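Side-chain contacts in cytochrome P450 (Novosphingobium aromaticivorans, PDB 3OFT), which belongs to the cytochrome P450 family and holds an iron-containing protoporphyrin IX within a mainly helical fold that also carries smaller beta sheets: residues A[3-8]-A[47-52]; A[265-270]-A[358-363]; A[79-84]-A[181-186]; A[309-312]-A[316-319]. One frame throughout, in Å; residues are numbered along the deposited sequence.

Contact 1 (A[3-8]-A[47-52]); sequences PAHVPA and GHWIAA
Trp49 meets His5 and Val6 with one corner of its indole, the CZ2 and CH2 atoms of the six-membered ring. Its CB leaves strand 48-51 neither at the N-terminal loop nor away from it, and CG stands beside the backbone N, opposite the carbonyl carbon (chi1 -60°); from there the flat ring system reaches out to residues 3-8. On the way, NE1 is taken by a hydrogen bond to Asp302 OD1, which helps fix how the indole is turned. Further out, Trp49 CZ2 lies 3.9 Å from Val6 CG2. Trp49 CH2 is equally near that methyl, at 3.9 Å, so Val6 CG2 spans the CZ2-CH2 bond. Strand 48-51 is an inner strand of the mixed sheet of the P450 fold, between strands 39-42 and 303-307, and the loop comes up to it just before adding its own short edge strand 11-12. His5 approaches from another side: its ND1 sits in the indole plane at the ring edge, 4.0 Å from Trp49 CZ2. The two rings are inclined at 67°, neither stacked nor edge-to-face, and Val6 CG2 covers one face of the imidazole. Both residues belong to a type I turn from Pro3 to Val6, closed by Val6 N to Pro3 O at 3.1 Å. His5 ND1 is hydrogen-bonded to Thr297 O.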
loop_
_atom_site.group_PDB
_atom_site.type_symbol
_atom_site.label_atom_id
_atom_site.label_comp_id
_atom_site.label_asym_id
_atom_site.label_seq_id
_atom_site.Cartn_x
_atom_site.Cartn_y
_atom_site.Cartn_z
ATOM N N PRO A 3 -19.255 18.829 16.565
ATOM C CA PRO A 3 -19.434 20.148 15.932
ATOM C C PRO A 3 -20.868 20.326 15.425
ATOM O O PRO A 3 -21.541 19.337 15.116
ATOM C CB PRO A 3 -18.452 20.116 14.754
ATOM C CG PRO A 3 -17.422 19.097 15.143
ATOM C CD PRO A 3 -18.187 18.050 15.918
ATOM N N ALA A 4 -21.326 21.574 15.329
ATOM C CA ALA A 4 -22.703 21.834 14.893
ATOM C C ALA A 4 -23.117 21.214 13.545
ATOM O O ALA A 4 -24.288 20.847 13.367
ATOM C CB ALA A 4 -22.999 23.359 14.909
ATOM N N HIS A 5 -22.197 21.105 12.579
ATOM C CA HIS A 5 -22.585 20.638 11.245
ATOM C C HIS A 5 -22.623 19.092 11.181
ATOM O O HIS A 5 -22.828 18.530 10.141
ATOM C CB HIS A 5 -21.609 21.192 10.174
ATOM C CG HIS A 5 -20.181 20.846 10.450
ATOM N ND1 HIS A 5 -19.402 20.102 9.582
ATOM C CD2 HIS A 5 -19.410 21.091 11.530
ATOM C CE1 HIS A 5 -18.196 19.944 10.103
ATOM N NE2 HIS A 5 -18.184 20.513 11.295
ATOM N N VAL A 6 -22.354 18.417 12.295
ATOM C CA VAL A 6 -22.379 16.964 12.342
ATOM C C VAL A 6 -23.684 16.516 12.995
ATOM O O VAL A 6 -23.863 16.701 14.206
ATOM C CB VAL A 6 -21.209 16.426 13.163
ATOM C CG1 VAL A 6 -21.327 14.902 13.365
ATOM C CG2 VAL A 6 -19.853 16.828 12.499
ATOM N N PRO A 7 -24.590 15.901 12.207
ATOM C CA PRO A 7 -25.832 15.398 12.814
ATOM C C PRO A 7 -25.541 14.331 13.836
ATOM O O PRO A 7 -24.615 13.515 13.644
ATOM C CB PRO A 7 -26.599 14.820 11.633
ATOM C CG PRO A 7 -26.006 15.440 10.423
ATOM C CD PRO A 7 -24.559 15.693 10.750
ATOM N N ALA A 8 -26.296 14.345 14.936
ATOM C CA ALA A 8 -26.096 13.376 16.000
ATOM C C ALA A 8 -26.088 11.939 15.487
ATOM O O ALA A 8 -25.320 11.113 15.988
ATOM C CB ALA A 8 -27.175 13.520 17.100
ATOM N N GLY A 47 -11.245 13.717 16.184
ATOM C CA GLY A 47 -12.496 14.047 15.508
ATOM C C GLY A 47 -12.311 14.219 14.004
ATOM O O GLY A 47 -11.590 15.125 13.547
ATOM N N HIS A 48 -12.974 13.355 13.238
ATOM C CA HIS A 48 -12.795 13.333 11.771
ATOM C C HIS A 48 -13.914 12.541 11.079
ATOM O O HIS A 48 -14.502 11.630 11.683
ATOM C CB HIS A 48 -11.401 12.767 11.415
ATOM C CG HIS A 48 -11.264 11.294 11.642
ATOM N ND1 HIS A 48 -10.701 10.755 12.783
ATOM C CD2 HIS A 48 -11.599 10.248 10.857
ATOM C CE1 HIS A 48 -10.707 9.430 12.688
ATOM N NE2 HIS A 48 -11.283 9.102 11.548
ATOM N N TRP A 49 -14.164 12.846 9.810
ATOM C CA TRP A 49 -15.102 12.069 9.038
ATOM C C TRP A 49 -14.506 10.746 8.595
ATOM O O TRP A 49 -13.284 10.616 8.425
ATOM C CB TRP A 49 -15.576 12.821 7.788
ATOM C CG TRP A 49 -16.298 14.149 8.029
ATOM C CD1 TRP A 49 -15.750 15.410 7.965
ATOM C CD2 TRP A 49 -17.687 14.328 8.331
ATOM N NE1 TRP A 49 -16.729 16.353 8.220
ATOM C CE2 TRP A 49 -17.916 15.713 8.459
ATOM C CE3 TRP A 49 -18.759 13.445 8.529
ATOM C CZ2 TRP A 49 -19.195 16.244 8.717
ATOM C CZ3 TRP A 49 -20.031 13.972 8.820
ATOM C CH2 TRP A 49 -20.226 15.364 8.921
ATOM N N ILE A 50 -15.379 9.769 8.400
ATOM C CA ILE A 50 -14.991 8.508 7.762
ATOM C C ILE A 50 -15.993 8.217 6.632
ATOM O O ILE A 50 -17.233 8.190 6.863
ATOM C CB ILE A 50 -14.975 7.285 8.725
ATOM C CG1 ILE A 50 -14.001 7.463 9.894
ATOM C CG2 ILE A 50 -14.670 6.013 7.918
ATOM C CD1 ILE A 50 -14.170 6.436 11.086
ATOM N N ALA A 51 -15.489 8.002 5.417
ATOM C CA ALA A 51 -16.383 7.640 4.317
ATOM C C ALA A 51 -16.714 6.153 4.492
ATOM O O ALA A 51 -15.809 5.352 4.634
ATOM C CB ALA A 51 -15.735 7.906 2.992
ATOM N N ALA A 52 -18.007 5.802 4.500
ATOM C CA ALA A 52 -18.449 4.500 4.977
ATOM C C ALA A 52 -19.388 3.794 4.004
ATOM O O ALA A 52 -20.124 2.893 4.386
ATOM C CB ALA A 52 -19.092 4.636 6.372
#

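Contact 2 (A[265-270]-A[358-363]); sequences DLIPAA and FLREWL
Arg360 NH2 rests on the ring of Pro268, 3.8 Å from Pro268 CG and 3.9 Å from Pro268 CD; this is packing of a polar atom on apolar carbons, with no hydrogen bond passing between the two segments. The contact joins two helices of the P450 fold, an early part of helix 267-277 and the C-terminal half of helix 348-365, which by their place in the chain correspond to helices K and L of the family. Arg360 begins with CG opposite its carbonyl carbon (chi1 -74°), runs extended from CG to NE, and then turns at chi4 (-66°), which brings the guanidinium beside Pro268. There Ile267 CG2 lies over one face of the flat group, while the proline carbons meet it at a slant. Ile267 is the side chain shared by both partners and is buried, with its CB directed toward residues 358-363. Its CD1 reaches 4.0 Å from Arg360 CA, against the helix backbone itself. Its CG2 branch packs 3.7 Å from Leu359 CB, the two side chains lying alongside with their tips pointing opposite ways. Behind this layer, Leu359 also touches Val246 and Leu250 of the long helix 221-252, and Pro268 reaches Ile356 and Arg352, about one and two turns before Arg360. Leu359 CD1 completes the fit by lying 4.0 Å from both Ile267 CG2 and Ile267 O.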
loop_
_atom_site.group_PDB
_atom_site.type_symbol
_atom_site.label_atom_id
_atom_site.label_comp_id
_atom_site.label_asym_id
_atom_site.label_seq_id
_atom_site.Cartn_x
_atom_site.Cartn_y
_atom_site.Cartn_z
ATOM N N ASP A 265 -1.034 -19.765 -16.661
ATOM C CA ASP A 265 -1.525 -18.664 -17.515
ATOM C C ASP A 265 -2.675 -17.830 -16.894
ATOM O O ASP A 265 -3.018 -16.784 -17.428
ATOM C CB ASP A 265 -1.941 -19.202 -18.907
ATOM C CG ASP A 265 -3.006 -20.325 -18.837
ATOM O OD1 ASP A 265 -2.810 -21.309 -18.055
ATOM O OD2 ASP A 265 -4.048 -20.246 -19.558
ATOM N N LEU A 266 -3.262 -18.303 -15.789
ATOM C CA LEU A 266 -4.275 -17.596 -15.008
ATOM C C LEU A 266 -3.669 -16.766 -13.889
ATOM O O LEU A 266 -4.383 -16.068 -13.190
ATOM C CB LEU A 266 -5.226 -18.587 -14.339
ATOM C CG LEU A 266 -6.641 -18.910 -14.821
ATOM C CD1 LEU A 266 -7.068 -18.181 -16.045
ATOM C CD2 LEU A 266 -6.994 -20.387 -14.857
ATOM N N ILE A 267 -2.367 -16.862 -13.701
ATOM C CA ILE A 267 -1.728 -16.020 -12.651
ATOM C C ILE A 267 -1.948 -14.505 -12.813
ATOM O O ILE A 267 -2.277 -13.845 -11.820
ATOM C CB ILE A 267 -0.235 -16.440 -12.422
ATOM C CG1 ILE A 267 -0.200 -17.755 -11.654
ATOM C CG2 ILE A 267 0.640 -15.280 -11.785
ATOM C CD1 ILE A 267 1.233 -18.431 -11.659
ATOM N N PRO A 268 -1.795 -13.938 -14.040
ATOM C CA PRO A 268 -2.015 -12.475 -14.118
ATOM C C PRO A 268 -3.443 -12.100 -13.725
ATOM O O PRO A 268 -3.651 -11.133 -12.960
ATOM C CB PRO A 268 -1.721 -12.144 -15.602
ATOM C CG PRO A 268 -0.647 -13.190 -15.956
ATOM C CD PRO A 268 -1.117 -14.460 -15.247
ATOM N N ALA A 269 -4.422 -12.850 -14.231
ATOM C CA ALA A 269 -5.794 -12.562 -13.912
ATOM C C ALA A 269 -6.071 -12.781 -12.419
ATOM O O ALA A 269 -6.830 -12.003 -11.825
ATOM C CB ALA A 269 -6.774 -13.349 -14.783
ATOM N N ALA A 270 -5.416 -13.782 -11.812
ATOM C CA ALA A 270 -5.613 -14.045 -10.376
ATOM C C ALA A 270 -4.976 -12.890 -9.566
ATOM O O ALA A 270 -5.541 -12.470 -8.562
ATOM C CB ALA A 270 -5.027 -15.414 -9.961
ATOM N N PHE A 358 5.579 -13.107 -7.434
ATOM C CA PHE A 358 5.386 -13.858 -6.201
ATOM C C PHE A 358 4.588 -15.139 -6.430
ATOM O O PHE A 358 5.005 -16.232 -6.010
ATOM C CB PHE A 358 4.716 -12.998 -5.109
ATOM C CG PHE A 358 4.271 -13.818 -3.949
ATOM C CD1 PHE A 358 5.217 -14.406 -3.113
ATOM C CD2 PHE A 358 2.928 -14.095 -3.745
ATOM C CE1 PHE A 358 4.840 -15.232 -2.106
ATOM C CE2 PHE A 358 2.533 -14.930 -2.723
ATOM C CZ PHE A 358 3.489 -15.500 -1.896
ATOM N N LEU A 359 3.463 -15.017 -7.129
ATOM C CA LEU A 359 2.636 -16.171 -7.434
ATOM C C LEU A 359 3.428 -17.160 -8.280
ATOM O O LEU A 359 3.383 -18.352 -8.037
ATOM C CB LEU A 359 1.355 -15.750 -8.168
ATOM C CG LEU A 359 0.348 -14.956 -7.313
ATOM C CD1 LEU A 359 -0.742 -14.272 -8.140
ATOM C CD2 LEU A 359 -0.276 -15.894 -6.284
ATOM N N ARG A 360 4.165 -16.677 -9.272
ATOM C CA ARG A 360 4.877 -17.601 -10.155
ATOM C C ARG A 360 5.900 -18.388 -9.349
ATOM O O ARG A 360 6.025 -19.609 -9.493
ATOM C CB ARG A 360 5.619 -16.864 -11.274
ATOM C CG ARG A 360 4.725 -16.328 -12.337
ATOM C CD ARG A 360 5.536 -15.721 -13.517
ATOM N NE ARG A 360 4.564 -15.025 -14.354
ATOM C CZ ARG A 360 3.573 -15.619 -15.044
ATOM N NH1 ARG A 360 3.433 -16.949 -15.068
ATOM N NH2 ARG A 360 2.711 -14.884 -15.742
ATOM N N GLU A 361 6.646 -17.698 -8.519
ATOM C CA GLU A 361 7.715 -18.375 -7.797
ATOM C C GLU A 361 7.255 -19.215 -6.642
ATOM O O GLU A 361 7.806 -20.317 -6.444
ATOM C CB GLU A 361 8.792 -17.391 -7.357
ATOM C CG GLU A 361 9.668 -16.925 -8.511
ATOM C CD GLU A 361 10.379 -18.075 -9.258
ATOM O OE1 GLU A 361 10.447 -18.012 -10.504
ATOM O OE2 GLU A 361 10.870 -19.018 -8.604
ATOM N N TRP A 362 6.266 -18.721 -5.885
ATOM C CA TRP A 362 5.780 -19.425 -4.692
ATOM C C TRP A 362 5.031 -20.684 -5.063
ATOM O O TRP A 362 5.316 -21.784 -4.524
ATOM C CB TRP A 362 4.873 -18.521 -3.827
ATOM C CG TRP A 362 4.575 -19.046 -2.427
ATOM C CD1 TRP A 362 3.414 -19.631 -1.991
ATOM C CD2 TRP A 362 5.445 -19.004 -1.295
ATOM N NE1 TRP A 362 3.520 -19.969 -0.650
ATOM C CE2 TRP A 362 4.758 -19.589 -0.206
ATOM C CE3 TRP A 362 6.755 -18.556 -1.108
ATOM C CZ2 TRP A 362 5.339 -19.741 1.064
ATOM C CZ3 TRP A 362 7.321 -18.678 0.161
ATOM C CH2 TRP A 362 6.604 -19.268 1.232
ATOM N N LEU A 363 4.077 -20.535 -5.980
ATOM C CA LEU A 363 3.351 -21.680 -6.514
ATOM C C LEU A 363 4.225 -22.646 -7.293
ATOM O O LEU A 363 4.058 -23.848 -7.158
ATOM C CB LEU A 363 2.181 -21.211 -7.379
ATOM C CG LEU A 363 1.081 -20.505 -6.582
ATOM C CD1 LEU A 363 0.088 -19.803 -7.518
ATOM C CD2 LEU A 363 0.339 -21.469 -5.714
#

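Contact 3 (A[79-84]-A[181-186]); sequences GKVMQF and QLKQAA
Lys183 lies with its aliphatic chain across Val81, and this partly exposed flank is where the closest atom contacts are made. Lys183 CD is 3.3 Å from Val81 O and 3.5 Å from Val81 CG1, so one methylene group fits against both the backbone and the side chain of the valine. The chain leaves its helix with CG opposite the backbone N (chi1 178°), runs on to CD, and then bends at its last two torsions; the amine at its end forms a salt bridge with Glu180, an earlier residue of the same helix. The Met82 side is wider spaced, although Met82 itself is buried. Met82 bends at chi2 (-67°) and runs antiparallel to the lysine chain, with Met82 SD 3.9 Å from Lys183 CB. Its methyl then continues to Leu182, where Met82 CE and Leu182 CD2 are 4.1 Å apart. Behind Met82, its CB covers part of one face of the Phe84 ring. On the far side of the short helix, Gln83 turns its side chain from the contact and back on its own backbone. Gln83 NE2 and Gln83 N each donate to Gly79 O at 3.1 Å, from opposite faces of its carbonyl plane, and so close the helix end. Met82 also touches Leu72, which lines the (2R,5R)-hexane-2,5-diol pocket, placing this junction in the second shell of that site; its two helices, 78-82 and 179-199, correspond by position to helices B' and G of the P450 fold.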
loop_
_atom_site.group_PDB
_atom_site.type_symbol
_atom_site.label_atom_id
_atom_site.label_comp_id
_atom_site.label_asym_id
_atom_site.label_seq_id
_atom_site.Cartn_x
_atom_site.Cartn_y
_atom_site.Cartn_z
ATOM N N GLY A 79 2.305 14.573 8.708
ATOM C CA GLY A 79 2.480 15.168 7.372
ATOM C C GLY A 79 3.467 16.297 7.333
ATOM O O GLY A 79 4.217 16.470 6.359
ATOM N N LYS A 80 3.461 17.089 8.396
ATOM C CA LYS A 80 4.344 18.245 8.470
ATOM C C LYS A 80 5.785 17.776 8.449
ATOM O O LYS A 80 6.653 18.444 7.875
ATOM C CB LYS A 80 4.055 19.050 9.749
ATOM C CG LYS A 80 4.958 20.255 9.945
ATOM C CD LYS A 80 4.207 21.339 10.708
ATOM C CE LYS A 80 4.583 22.716 10.163
ATOM N NZ LYS A 80 5.801 23.220 10.833
ATOM N N VAL A 81 6.055 16.628 9.073
ATOM C CA VAL A 81 7.411 16.084 9.041
ATOM C C VAL A 81 7.762 15.400 7.710
ATOM O O VAL A 81 8.823 15.640 7.127
ATOM C CB VAL A 81 7.676 15.169 10.258
ATOM C CG1 VAL A 81 9.022 14.442 10.131
ATOM C CG2 VAL A 81 7.663 16.031 11.576
ATOM N N MET A 82 6.891 14.513 7.257
ATOM C CA MET A 82 7.239 13.665 6.112
ATOM C C MET A 82 7.325 14.403 4.782
ATOM O O MET A 82 8.224 14.107 4.008
ATOM C CB MET A 82 6.364 12.416 6.048
ATOM C CG MET A 82 6.686 11.447 7.214
ATOM S SD MET A 82 8.340 10.712 7.103
ATOM C CE MET A 82 8.259 9.700 8.583
ATOM N N GLN A 83 6.415 15.350 4.520
ATOM C CA GLN A 83 6.491 16.195 3.315
ATOM C C GLN A 83 6.765 15.352 2.063
ATOM O O GLN A 83 7.578 15.717 1.198
ATOM C CB GLN A 83 7.572 17.292 3.478
ATOM C CG GLN A 83 7.237 18.263 4.608
ATOM C CD GLN A 83 6.136 19.164 4.159
ATOM O OE1 GLN A 83 6.347 20.010 3.310
ATOM N NE2 GLN A 83 4.929 18.955 4.692
ATOM N N PHE A 84 6.038 14.248 1.937
ATOM C CA PHE A 84 6.251 13.324 0.810
ATOM C C PHE A 84 5.941 13.940 -0.550
ATOM O O PHE A 84 4.958 14.664 -0.729
ATOM C CB PHE A 84 5.340 12.108 0.971
ATOM C CG PHE A 84 5.767 11.154 2.019
ATOM C CD1 PHE A 84 7.034 10.615 2.014
ATOM C CD2 PHE A 84 4.854 10.722 2.982
ATOM C CE1 PHE A 84 7.419 9.688 2.978
ATOM C CE2 PHE A 84 5.232 9.782 3.933
ATOM C CZ PHE A 84 6.523 9.265 3.925
ATOM N N GLN A 181 12.553 11.291 13.953
ATOM C CA GLN A 181 13.714 10.384 13.933
ATOM C C GLN A 181 13.623 9.366 12.804
ATOM O O GLN A 181 14.627 8.982 12.232
ATOM C CB GLN A 181 13.877 9.663 15.273
ATOM C CG GLN A 181 14.324 10.603 16.393
ATOM C CD GLN A 181 14.234 9.958 17.752
ATOM O OE1 GLN A 181 13.426 9.060 17.966
ATOM N NE2 GLN A 181 15.082 10.401 18.675
ATOM N N LEU A 182 12.410 8.901 12.527
ATOM C CA LEU A 182 12.166 7.967 11.424
ATOM C C LEU A 182 12.443 8.640 10.072
ATOM O O LEU A 182 13.092 8.055 9.201
ATOM C CB LEU A 182 10.735 7.451 11.480
ATOM C CG LEU A 182 10.246 6.556 10.338
ATOM C CD1 LEU A 182 11.115 5.295 10.157
ATOM C CD2 LEU A 182 8.782 6.162 10.579
ATOM N N LYS A 183 11.956 9.865 9.904
ATOM C CA LYS A 183 12.272 10.674 8.720
ATOM C C LYS A 183 13.780 10.838 8.568
ATOM O O LYS A 183 14.329 10.664 7.483
ATOM C CB LYS A 183 11.604 12.052 8.805
ATOM C CG LYS A 183 11.935 12.968 7.597
ATOM C CD LYS A 183 11.763 14.435 7.880
ATOM C CE LYS A 183 12.932 15.239 7.401
ATOM N NZ LYS A 183 13.721 15.752 8.582
ATOM N N GLN A 184 14.463 11.171 9.660
ATOM C CA GLN A 184 15.906 11.382 9.580
ATOM C C GLN A 184 16.646 10.050 9.231
ATOM O O GLN A 184 17.594 10.061 8.427
ATOM C CB GLN A 184 16.425 12.002 10.881
ATOM C CG GLN A 184 17.957 12.268 10.904
ATOM C CD GLN A 184 18.373 13.457 10.025
ATOM O OE1 GLN A 184 19.333 13.369 9.256
ATOM N NE2 GLN A 184 17.632 14.559 10.117
ATOM N N ALA A 185 16.209 8.945 9.847
ATOM C CA ALA A 185 16.761 7.601 9.594
ATOM C C ALA A 185 16.566 7.235 8.127
ATOM O O ALA A 185 17.482 6.738 7.511
ATOM C CB ALA A 185 16.100 6.517 10.489
ATOM N N ALA A 186 15.364 7.466 7.580
ATOM C CA ALA A 186 15.146 7.187 6.155
ATOM C C ALA A 186 16.062 8.006 5.267
ATOM O O ALA A 186 16.702 7.463 4.367
ATOM C CB ALA A 186 13.716 7.424 5.772
#

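Contact 4 (A[309-312]-A[316-319]); sequences VLHN and ASFE
His311 and Phe318 form a T-shaped pair in which the edge of the phenylalanine points at the face of the imidazole. The pair bridges the short helix 309-312, directly after strand 303-307 in the P450 fold, and the start of the long loop leading to helix 348-365. The ring centroids are 4.8 Å apart and the planes meet at 67°. Phe318 CE2 stands 3.3 Å above the imidazole plane of His311, displaced from its centre toward the rim. His311 can present this face because its CG lies opposite the backbone N (chi1 -179°), which swings the ring out from the helix toward the loop. A second group of contacts sets aromatic carbon against backbone oxygen: Phe318 CD2 is 3.4 Å from His311 O, which lies in the phenyl plane at its edge, and 3.5 Å from Asn312 O, which comes in at a slant. The two oxygens thus meet CD2 from different directions, one in the ring plane and one well off it. Hydrogen bonding is directed elsewhere: Asn312 CB points away from residues 316-319, its OD1 accepts from Thr336 N and its ND2 donates to Arg276 O, tying the short helix to helix 267-277. Ser317 adds van der Waals packing, with Ser317 CB 3.6 Å from His311 O.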
loop_
_atom_site.group_PDB
_atom_site.type_symbol
_atom_site.label_atom_id
_atom_site.label_comp_id
_atom_site.label_asym_id
_atom_site.label_seq_id
_atom_site.Cartn_x
_atom_site.Cartn_y
_atom_site.Cartn_z
ATOM N N VAL A 309 -11.196 -0.425 1.246
ATOM C CA VAL A 309 -11.974 -1.658 1.459
ATOM C C VAL A 309 -13.490 -1.389 1.338
ATOM O O VAL A 309 -14.213 -2.237 0.844
ATOM C CB VAL A 309 -11.624 -2.366 2.816
ATOM C CG1 VAL A 309 -12.050 -1.492 4.005
ATOM C CG2 VAL A 309 -12.268 -3.805 2.909
ATOM N N LEU A 310 -13.958 -0.191 1.714
ATOM C CA LEU A 310 -15.381 0.093 1.711
ATOM C C LEU A 310 -15.884 0.552 0.334
ATOM O O LEU A 310 -17.070 0.752 0.134
ATOM C CB LEU A 310 -15.666 1.129 2.817
ATOM C CG LEU A 310 -16.180 0.588 4.149
ATOM C CD1 LEU A 310 -16.128 -0.980 4.424
ATOM C CD2 LEU A 310 -16.045 1.466 5.363
ATOM N N HIS A 311 -14.987 0.730 -0.632
ATOM C CA HIS A 311 -15.434 0.712 -2.051
ATOM C C HIS A 311 -15.397 -0.707 -2.611
ATOM O O HIS A 311 -16.460 -1.249 -3.019
ATOM C CB HIS A 311 -14.582 1.654 -2.925
ATOM C CG HIS A 311 -14.991 1.692 -4.367
ATOM N ND1 HIS A 311 -16.290 1.897 -4.779
ATOM C CD2 HIS A 311 -14.257 1.570 -5.492
ATOM C CE1 HIS A 311 -16.341 1.875 -6.101
ATOM N NE2 HIS A 311 -15.119 1.698 -6.554
ATOM N N ASN A 312 -14.204 -1.311 -2.655
ATOM C CA ASN A 312 -14.053 -2.651 -3.257
ATOM C C ASN A 312 -14.986 -3.716 -2.727
ATOM O O ASN A 312 -15.482 -4.528 -3.506
ATOM C CB ASN A 312 -12.653 -3.190 -3.119
ATOM C CG ASN A 312 -11.644 -2.391 -3.912
ATOM O OD1 ASN A 312 -11.828 -1.190 -4.168
ATOM N ND2 ASN A 312 -10.566 -3.055 -4.308
ATOM N N ALA A 316 -22.968 -2.926 -2.539
ATOM C CA ALA A 316 -23.688 -1.920 -3.304
ATOM C C ALA A 316 -22.855 -1.334 -4.474
ATOM O O ALA A 316 -23.422 -0.795 -5.423
ATOM C CB ALA A 316 -24.272 -0.843 -2.380
ATOM N N SER A 317 -21.525 -1.488 -4.431
ATOM C CA SER A 317 -20.649 -1.027 -5.524
ATOM C C SER A 317 -20.194 -2.132 -6.478
ATOM O O SER A 317 -19.897 -1.875 -7.651
ATOM C CB SER A 317 -19.392 -0.312 -4.953
ATOM O OG SER A 317 -19.755 0.840 -4.216
ATOM N N PHE A 318 -20.087 -3.347 -5.967
ATOM C CA PHE A 318 -19.646 -4.485 -6.783
ATOM C C PHE A 318 -20.442 -5.716 -6.414
ATOM O O PHE A 318 -20.704 -5.981 -5.243
ATOM C CB PHE A 318 -18.154 -4.755 -6.570
ATOM C CG PHE A 318 -17.260 -3.616 -7.014
ATOM C CD1 PHE A 318 -16.806 -3.550 -8.333
ATOM C CD2 PHE A 318 -16.896 -2.595 -6.115
ATOM C CE1 PHE A 318 -15.987 -2.485 -8.748
ATOM C CE2 PHE A 318 -16.095 -1.536 -6.522
ATOM C CZ PHE A 318 -15.638 -1.470 -7.836
ATOM N N GLU A 319 -20.783 -6.509 -7.412
ATOM C CA GLU A 319 -21.596 -7.700 -7.174
ATOM C C GLU A 319 -20.776 -8.804 -6.513
ATOM O O GLU A 319 -19.685 -9.108 -6.993
ATOM C CB GLU A 319 -22.098 -8.192 -8.528
ATOM C CG GLU A 319 -23.343 -9.028 -8.470
ATOM C CD GLU A 319 -24.628 -8.178 -8.371
ATOM O OE1 GLU A 319 -24.579 -7.027 -7.861
ATOM O OE2 GLU A 319 -25.692 -8.674 -8.807
#

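Overall arrangement
Along the chain contact 1 comes first, then contact 3; contact 4 follows, lying wholly within the stretch between the two segments of contact 2. Contacts 1 and 4 are neighbours, with centres about 22 Å apart: Leu310 CD2 packs 3.9 Å from Ala52 CA, and helix 309-312 follows strand 303-307, which pairs with strand 48-51 in the mixed sheet. Contact 2 belongs to the helical part, its centre about 43 Å from that of contact 1 across the middle of the chain. Contact 3 is likewise opposite contact 2, about 35 Å between centres. Helix 221-252 borders both. Contacts 1 and 4 thus belong to the sheet side of the fold, contacts 2 and 3 to its helical part.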